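Local coordinates for kinesin-like protein KIF19 (Mus musculus, PDB 5GSZ), which walks toward microtubule plus ends as a kinesin-8 motor and depolymerises microtubules at ciliary tips, so regulating the length of motile cilia, at residues V80-A83 / T84-L88; R19-S22 / V23-E27. All blocks are in the same frame, centred on the assembly; numbering follows the deposited sequence.

Contact 1 (V80-A83 / T84-L88)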
ATOM      1  N   VAL A  80       2.961   3.374 -14.016  1.00 54.79           N
ATOM      2  CA  VAL A  80       2.890   2.626 -12.766  1.00 51.89           C
ATOM      3  C   VAL A  80       1.469   2.142 -12.527  1.00 49.62           C
ATOM      4  O   VAL A  80       1.246   0.980 -12.164  1.00 50.16           O
ATOM      5  CB  VAL A  80       3.408   3.484 -11.597  1.00 48.20           C
ATOM      6  CG1 VAL A  80       2.865   2.957 -10.280  1.00 46.29           C
ATOM      7  CG2 VAL A  80       4.918   3.453 -11.570  1.00 48.71           C
ATOM      8  N   TYR A  81       0.488   3.016 -12.746  1.00 44.84           N
ATOM      9  CA  TYR A  81      -0.899   2.620 -12.575  1.00 46.79           C
ATOM     10  C   TYR A  81      -1.279   1.485 -13.519  1.00 51.39           C
ATOM     11  O   TYR A  81      -1.859   0.475 -13.092  1.00 48.57           O
ATOM     12  CB  TYR A  81      -1.805   3.818 -12.796  1.00 47.57           C
ATOM     13  CG  TYR A  81      -3.225   3.407 -13.059  1.00 49.63           C
ATOM     14  CD1 TYR A  81      -4.019   2.902 -12.035  1.00 48.93           C
ATOM     15  CD2 TYR A  81      -3.774   3.512 -14.333  1.00 49.58           C
ATOM     16  CE1 TYR A  81      -5.327   2.520 -12.268  1.00 50.82           C
ATOM     17  CE2 TYR A  81      -5.073   3.136 -14.574  1.00 49.95           C
ATOM     18  CZ  TYR A  81      -5.847   2.642 -13.539  1.00 52.45           C
ATOM     19  OH  TYR A  81      -7.145   2.269 -13.777  1.00 54.52           O
ATOM     20  N   GLN A  82      -0.969   1.639 -14.813  1.00 53.77           N
ATOM     21  CA  GLN A  82      -1.340   0.618 -15.786  1.00 53.86           C
ATOM     22  C   GLN A  82      -0.745  -0.734 -15.408  1.00 51.66           C
ATOM     23  O   GLN A  82      -1.403  -1.771 -15.533  1.00 54.90           O
ATOM     24  CB  GLN A  82      -0.877   1.018 -17.189  1.00 53.16           C
ATOM     25  CG  GLN A  82      -1.376   2.354 -17.761  1.00 58.09           C
ATOM     26  CD  GLN A  82      -2.790   2.309 -18.311  1.00 66.13           C
ATOM     27  OE1 GLN A  82      -3.338   1.239 -18.560  1.00 63.18           O
ATOM     28  NE2 GLN A  82      -3.369   3.485 -18.542  1.00 62.04           N
ATOM     29  N   ALA A  83       0.486  -0.739 -14.919  1.00 46.92           N
ATOM     30  CA  ALA A  83       1.163  -1.993 -14.646  1.00 47.68           C
ATOM     31  C   ALA A  83       0.800  -2.595 -13.302  1.00 51.42           C
ATOM     32  O   ALA A  83       1.168  -3.746 -13.041  1.00 58.62           O
ATOM     33  CB  ALA A  83       2.677  -1.794 -14.705  1.00 50.15           C
ATOM     34  N   THR A  84       0.117  -1.867 -12.431  1.00 48.65           N
ATOM     35  CA  THR A  84      -0.070  -2.391 -11.083  1.00 54.81           C
ATOM     36  C   THR A  84      -1.526  -2.647 -10.729  1.00 57.38           C
ATOM     37  O   THR A  84      -1.861  -3.770 -10.313  1.00 53.87           O
ATOM     38  CB  THR A  84       0.562  -1.457 -10.030  1.00 46.84           C
ATOM     39  OG1 THR A  84       0.070  -0.128 -10.204  1.00 46.09           O
ATOM     40  CG2 THR A  84       2.055  -1.462 -10.164  1.00 45.31           C
ATOM     41  N   THR A  85      -2.407  -1.643 -10.871  1.00 48.26           N
ATOM     42  CA  THR A  85      -3.745  -1.748 -10.317  1.00 47.42           C
ATOM     43  C   THR A  85      -4.878  -1.637 -11.331  1.00 48.79           C
ATOM     44  O   THR A  85      -6.015  -1.952 -10.978  1.00 47.33           O
ATOM     45  CB  THR A  85      -3.951  -0.689  -9.220  1.00 47.09           C
ATOM     46  OG1 THR A  85      -3.856   0.617  -9.782  1.00 52.82           O
ATOM     47  CG2 THR A  85      -2.887  -0.805  -8.186  1.00 48.20           C
ATOM     48  N   LYS A  86      -4.622  -1.199 -12.564  1.00 50.61           N
ATOM     49  CA  LYS A  86      -5.711  -1.051 -13.528  1.00 49.97           C
ATOM     50  C   LYS A  86      -6.513  -2.344 -13.660  1.00 49.71           C
ATOM     51  O   LYS A  86      -7.752  -2.333 -13.627  1.00 49.83           O
ATOM     52  CB  LYS A  86      -5.152  -0.625 -14.888  1.00 52.09           C
ATOM     53  CG  LYS A  86      -6.212  -0.332 -15.933  1.00 53.79           C
ATOM     54  CD  LYS A  86      -5.596  -0.340 -17.308  1.00 59.80           C
ATOM     55  CE  LYS A  86      -6.622  -0.197 -18.425  1.00 63.51           C
ATOM     56  NZ  LYS A  86      -7.239   1.155 -18.468  1.00 65.27           N
ATOM     57  N   SER A  87      -5.816  -3.477 -13.786  1.00 47.16           N
ATOM     58  CA  SER A  87      -6.455  -4.764 -14.017  1.00 40.77           C
ATOM     59  C   SER A  87      -7.213  -5.284 -12.807  1.00 46.71           C
ATOM     60  O   SER A  87      -7.921  -6.284 -12.936  1.00 53.72           O
ATOM     61  CB  SER A  87      -5.415  -5.797 -14.429  1.00 49.06           C
ATOM     62  OG  SER A  87      -4.602  -6.189 -13.329  1.00 50.02           O
ATOM     63  N   LEU A  88      -7.073  -4.661 -11.637  1.00 47.98           N
ATOM     64  CA  LEU A  88      -7.894  -5.051 -10.495  1.00 46.24           C
ATOM     65  C   LEU A  88      -9.339  -4.628 -10.662  1.00 44.01           C
ATOM     66  O   LEU A  88     -10.220  -5.222 -10.028  1.00 46.09           O
ATOM     67  CB  LEU A  88      -7.367  -4.433  -9.197  1.00 44.23           C
ATOM     68  CG  LEU A  88      -5.935  -4.772  -8.816  1.00 48.87           C
ATOM     69  CD1 LEU A  88      -5.555  -4.049  -7.529  1.00 47.87           C
ATOM     70  CD2 LEU A  88      -5.781  -6.277  -8.698  1.00 45.36           C
TER

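Contact 2 (R19-S22 / V23-E27). With ADP (adenosine-5'-diphosphate), chain B.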
ATOM      1  N   ARG A  19      12.768   5.515  -6.880  1.00 43.08           N
ATOM      2  CA  ARG A  19      12.550   6.924  -7.150  1.00 45.62           C
ATOM      3  C   ARG A  19      13.851   7.534  -7.647  1.00 46.81           C
ATOM      4  O   ARG A  19      14.922   6.983  -7.414  1.00 50.03           O
ATOM      5  CB  ARG A  19      12.061   7.642  -5.902  1.00 40.68           C
ATOM      6  CG  ARG A  19      13.034   7.594  -4.756  1.00 38.09           C
ATOM      7  CD  ARG A  19      12.575   8.540  -3.670  1.00 40.53           C
ATOM      8  NE  ARG A  19      13.474   8.595  -2.521  1.00 44.56           N
ATOM      9  CZ  ARG A  19      14.701   9.126  -2.547  1.00 47.93           C
ATOM     10  NH1 ARG A  19      15.195   9.611  -3.680  1.00 44.23           N
ATOM     11  NH2 ARG A  19      15.446   9.161  -1.447  1.00 45.34           N
ATOM     12  N   PRO A  20      13.796   8.654  -8.356  1.00 45.52           N
ATOM     13  CA  PRO A  20      15.039   9.354  -8.694  1.00 41.01           C
ATOM     14  C   PRO A  20      15.817   9.726  -7.442  1.00 38.46           C
ATOM     15  O   PRO A  20      15.250   9.932  -6.368  1.00 37.92           O
ATOM     16  CB  PRO A  20      14.557  10.606  -9.434  1.00 41.60           C
ATOM     17  CG  PRO A  20      13.185  10.249  -9.908  1.00 47.26           C
ATOM     18  CD  PRO A  20      12.609   9.329  -8.897  1.00 44.20           C
ATOM     19  N   ILE A  21      17.140   9.840  -7.603  1.00 39.99           N
ATOM     20  CA  ILE A  21      17.983  10.313  -6.509  1.00 39.38           C
ATOM     21  C   ILE A  21      17.665  11.772  -6.175  1.00 40.91           C
ATOM     22  O   ILE A  21      17.250  12.564  -7.033  1.00 49.31           O
ATOM     23  CB  ILE A  21      19.473  10.114  -6.846  1.00 38.72           C
ATOM     24  CG1 ILE A  21      20.324  10.377  -5.594  1.00 40.46           C
ATOM     25  CG2 ILE A  21      19.885  11.000  -8.020  1.00 36.89           C
ATOM     26  CD1 ILE A  21      21.637   9.686  -5.593  1.00 38.93           C
ATOM     27  N   SER A  22      17.832  12.131  -4.910  1.00 40.14           N
ATOM     28  CA  SER A  22      17.448  13.449  -4.430  1.00 45.12           C
ATOM     29  C   SER A  22      18.678  14.325  -4.227  1.00 49.23           C
ATOM     30  O   SER A  22      19.780  13.834  -3.968  1.00 46.01           O
ATOM     31  CB  SER A  22      16.665  13.363  -3.117  1.00 41.69           C
ATOM     32  OG  SER A  22      17.511  13.026  -2.032  1.00 45.95           O
ATOM     33  N   VAL A  23      18.469  15.638  -4.356  1.00 47.09           N
ATOM     34  CA  VAL A  23      19.540  16.597  -4.106  1.00 47.17           C
ATOM     35  C   VAL A  23      20.159  16.357  -2.737  1.00 46.98           C
ATOM     36  O   VAL A  23      21.380  16.243  -2.608  1.00 50.63           O
ATOM     37  CB  VAL A  23      19.017  18.038  -4.244  1.00 48.69           C
ATOM     38  CG1 VAL A  23      20.060  19.025  -3.750  1.00 50.82           C
ATOM     39  CG2 VAL A  23      18.645  18.331  -5.683  1.00 43.37           C
ATOM     40  N   ALA A  24      19.324  16.244  -1.699  1.00 49.00           N
ATOM     41  CA  ALA A  24      19.839  16.017  -0.346  1.00 49.97           C
ATOM     42  C   ALA A  24      20.745  14.794  -0.271  1.00 49.10           C
ATOM     43  O   ALA A  24      21.689  14.772   0.529  1.00 53.80           O
ATOM     44  CB  ALA A  24      18.686  15.867   0.643  1.00 45.08           C
ATOM     45  N   GLU A  25      20.489  13.780  -1.101  1.00 43.73           N
ATOM     46  CA  GLU A  25      21.376  12.625  -1.154  1.00 45.63           C
ATOM     47  C   GLU A  25      22.688  12.958  -1.859  1.00 46.78           C
ATOM     48  O   GLU A  25      23.746  12.456  -1.473  1.00 47.61           O
ATOM     49  CB  GLU A  25      20.658  11.443  -1.829  1.00 44.51           C
ATOM     50  CG  GLU A  25      19.541  10.809  -0.962  1.00 44.86           C
ATOM     51  CD  GLU A  25      18.566   9.882  -1.726  1.00 48.69           C
ATOM     52  OE1 GLU A  25      18.370  10.061  -2.960  1.00 41.83           O
ATOM     53  OE2 GLU A  25      18.003   8.951  -1.077  1.00 44.36           O
ATOM     54  N   LEU A  26      22.647  13.827  -2.863  1.00 50.04           N
ATOM     55  CA  LEU A  26      23.870  14.218  -3.552  1.00 47.13           C
ATOM     56  C   LEU A  26      24.741  15.103  -2.666  1.00 50.91           C
ATOM     57  O   LEU A  26      25.966  14.995  -2.680  1.00 50.63           O
ATOM     58  CB  LEU A  26      23.515  14.930  -4.847  1.00 39.58           C
ATOM     59  CG  LEU A  26      22.763  14.049  -5.826  1.00 44.65           C
ATOM     60  CD1 LEU A  26      22.447  14.774  -7.154  1.00 47.27           C
ATOM     61  CD2 LEU A  26      23.583  12.796  -6.053  1.00 43.62           C
ATOM     62  N   GLU A  27      24.125  15.982  -1.888  1.00 49.34           N
ATOM     63  CA  GLU A  27      24.904  16.820  -0.997  1.00 52.90           C
ATOM     64  C   GLU A  27      25.595  15.980   0.065  1.00 59.68           C
ATOM     65  O   GLU A  27      26.733  16.272   0.455  1.00 58.58           O
ATOM     66  CB  GLU A  27      23.997  17.870  -0.368  1.00 56.04           C
ATOM     67  CG  GLU A  27      23.005  18.409  -1.364  1.00 58.26           C
ATOM     68  CD  GLU A  27      22.766  19.898  -1.246  1.00 67.70           C
ATOM     69  OE1 GLU A  27      22.292  20.350  -0.181  1.00 78.83           O
ATOM     70  OE2 GLU A  27      23.049  20.608  -2.231  1.00 68.18           O
TER
HETATM   71  PB  ADP B 401       7.060   8.295   1.561  1.00 40.77           P
HETATM   72  O1B ADP B 401       5.591   8.529   1.287  1.00 39.98           O
HETATM   73  O2B ADP B 401       7.438   6.859   1.287  1.00 39.31           O
HETATM   74  O3B ADP B 401       7.557   8.896   2.848  1.00 40.17           O
HETATM   75  PA  ADP B 401       7.127  10.431  -0.252  1.00 38.65           P
HETATM   76  O1A ADP B 401       6.593  10.013  -1.587  1.00 36.55           O
HETATM   77  O2A ADP B 401       6.245  11.078   0.785  1.00 39.03           O
HETATM   78  O3A ADP B 401       7.854   9.163   0.453  1.00 43.22           O
HETATM   79  O5' ADP B 401       8.305  11.506  -0.423  1.00 49.43           O
HETATM   80  C5' ADP B 401       9.308  11.445  -1.422  1.00 45.96           C
HETATM   81  C4' ADP B 401       9.500  12.854  -1.942  1.00 41.42           C
HETATM   82  O4' ADP B 401      10.041  12.729  -3.249  1.00 43.84           O
HETATM   83  C3' ADP B 401       8.146  13.488  -2.123  1.00 42.03           C
HETATM   84  O3' ADP B 401       8.371  14.898  -2.145  1.00 50.56           O
HETATM   85  C2' ADP B 401       7.694  12.990  -3.479  1.00 41.22           C
HETATM   86  O2' ADP B 401       6.907  13.982  -4.152  1.00 47.30           O
HETATM   87  C1' ADP B 401       9.003  12.760  -4.228  1.00 43.25           C
HETATM   88  N9  ADP B 401       9.007  11.477  -4.973  1.00 42.83           N
HETATM   89  C8  ADP B 401       8.871  10.240  -4.444  1.00 43.79           C
HETATM   90  N7  ADP B 401       8.932   9.267  -5.393  1.00 42.52           N
HETATM   91  C5  ADP B 401       9.107   9.897  -6.567  1.00 38.65           C
HETATM   92  C6  ADP B 401       9.232   9.471  -7.966  1.00 39.40           C
HETATM   93  N6  ADP B 401       9.193   8.155  -8.295  1.00 44.66           N
HETATM   94  N1  ADP B 401       9.391  10.440  -8.894  1.00 41.33           N
HETATM   95  C2  ADP B 401       9.444  11.741  -8.565  1.00 41.54           C
HETATM   96  N3  ADP B 401       9.316  12.201  -7.309  1.00 42.11           N
HETATM   97  C4  ADP B 401       9.154  11.342  -6.288  1.00 40.16           C

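Contact 1 (V80-A83 / T84-L88)
The aromatic ring of Tyr81 carries the root of the Lys86 side chain on one face: CB of Lys86 stands 4.0 Å from the ring centroid, 29° off the normal, a CH-pi contact, and CG of Lys86 continues past the phenol OH. Thr85 OG1 approaches the same ring obliquely, 3.2 Å from Tyr81 CD1. With CG of Tyr81 anti to the backbone N (chi1 162°), the ring runs forward along the chain beside the residues that follow. Gln82 lies beside Lys86, pointing the same way, with OE1 against Lys86 CD, while NE2 bonds Glu78 OE2. Tyr81 O accepts from three amides, Thr84 N (3.1 Å), Thr85 N (3.1 Å) and Lys86 N (3.3 Å), the first well above the carbonyl plane. The Thr84 hydroxyl, OG1, donates to Val80 O one turn earlier. The bonds lie where the chain of the kinesin motor domain passes from helix 77-84 into the link before helix 89-93, between helix 123-136 and the central sheet. Asp130 of helix 123-136 takes Tyr81 OH and Lys86 NZ, while Ile123, Arg126 and Thr127 pack against Tyr81; Val80, Ala83 and Thr84 lean on Phe71 of strand 69-71, and Thr85 reaches Val100 of strand 97-103.

Contact 2 (R19-S22 / V23-E27)
From Arg19 to Ser22 the backbone is extended, and at Ser22 it turns into the short helix 23-27, whose first turn is bonded from Leu26 N to Ser22 O (3.1 Å). Ser22 and Glu25 form a capping box: Ser22 OG accepts from Glu25 N at 3.2 Å, and Glu25 OE1 in return takes Ser22 N at 2.9 Å, on its anti side. The same carboxylate meets Arg19 coming from the opposite direction. The guanidinium grips it end-on, Arg19 NH2 to Glu25 OE2 at 2.6 Å and Arg19 NH1 to Glu25 OE1 at 3.3 Å, the planes 27° apart and both oxygens approached from above the carboxylate plane. Arg19 gets there through a side chain extended from CG to NE, its CB lying 3.6 Å from N7 of the ADP adenine. Ile21 CD1 rests on Leu26 CD2 (3.7 Å), and Ile21 CG1 lies against Glu25 OE1. An alanine in place of Glu25 is likely to leave the guanidinium without its mate and the Ser22 amide without its acceptor, losing half of the capping box. Ser324 OG also bonds Glu25 OE2. One carboxylate thus joins helix capping to charge pairing, linking the helix start to an arginine of the nucleotide pocket.

How the contacts relate
Strand 12-18 of the motor domain runs out of the central mixed sheet into contact 2, where the chain passes the adenine and enters helix 23-27. The three-stranded antiparallel sheet and strand 69-71 follow before helix 77-84 leads to contact 1 and the chain moves on to helix 89-93 and strand 97-103. Each contact closes a tight turn of its own; they are in series, neither nesting nor crossing. The nearest atoms of contact 1 and contact 2 are about 9 Å apart, without touching. Contact 2 ties the nucleotide pocket to a surface helix, whereas contact 1 lies in the link between helix 77-84 and helix 89-93, packed against helix 123-136 and the central sheet.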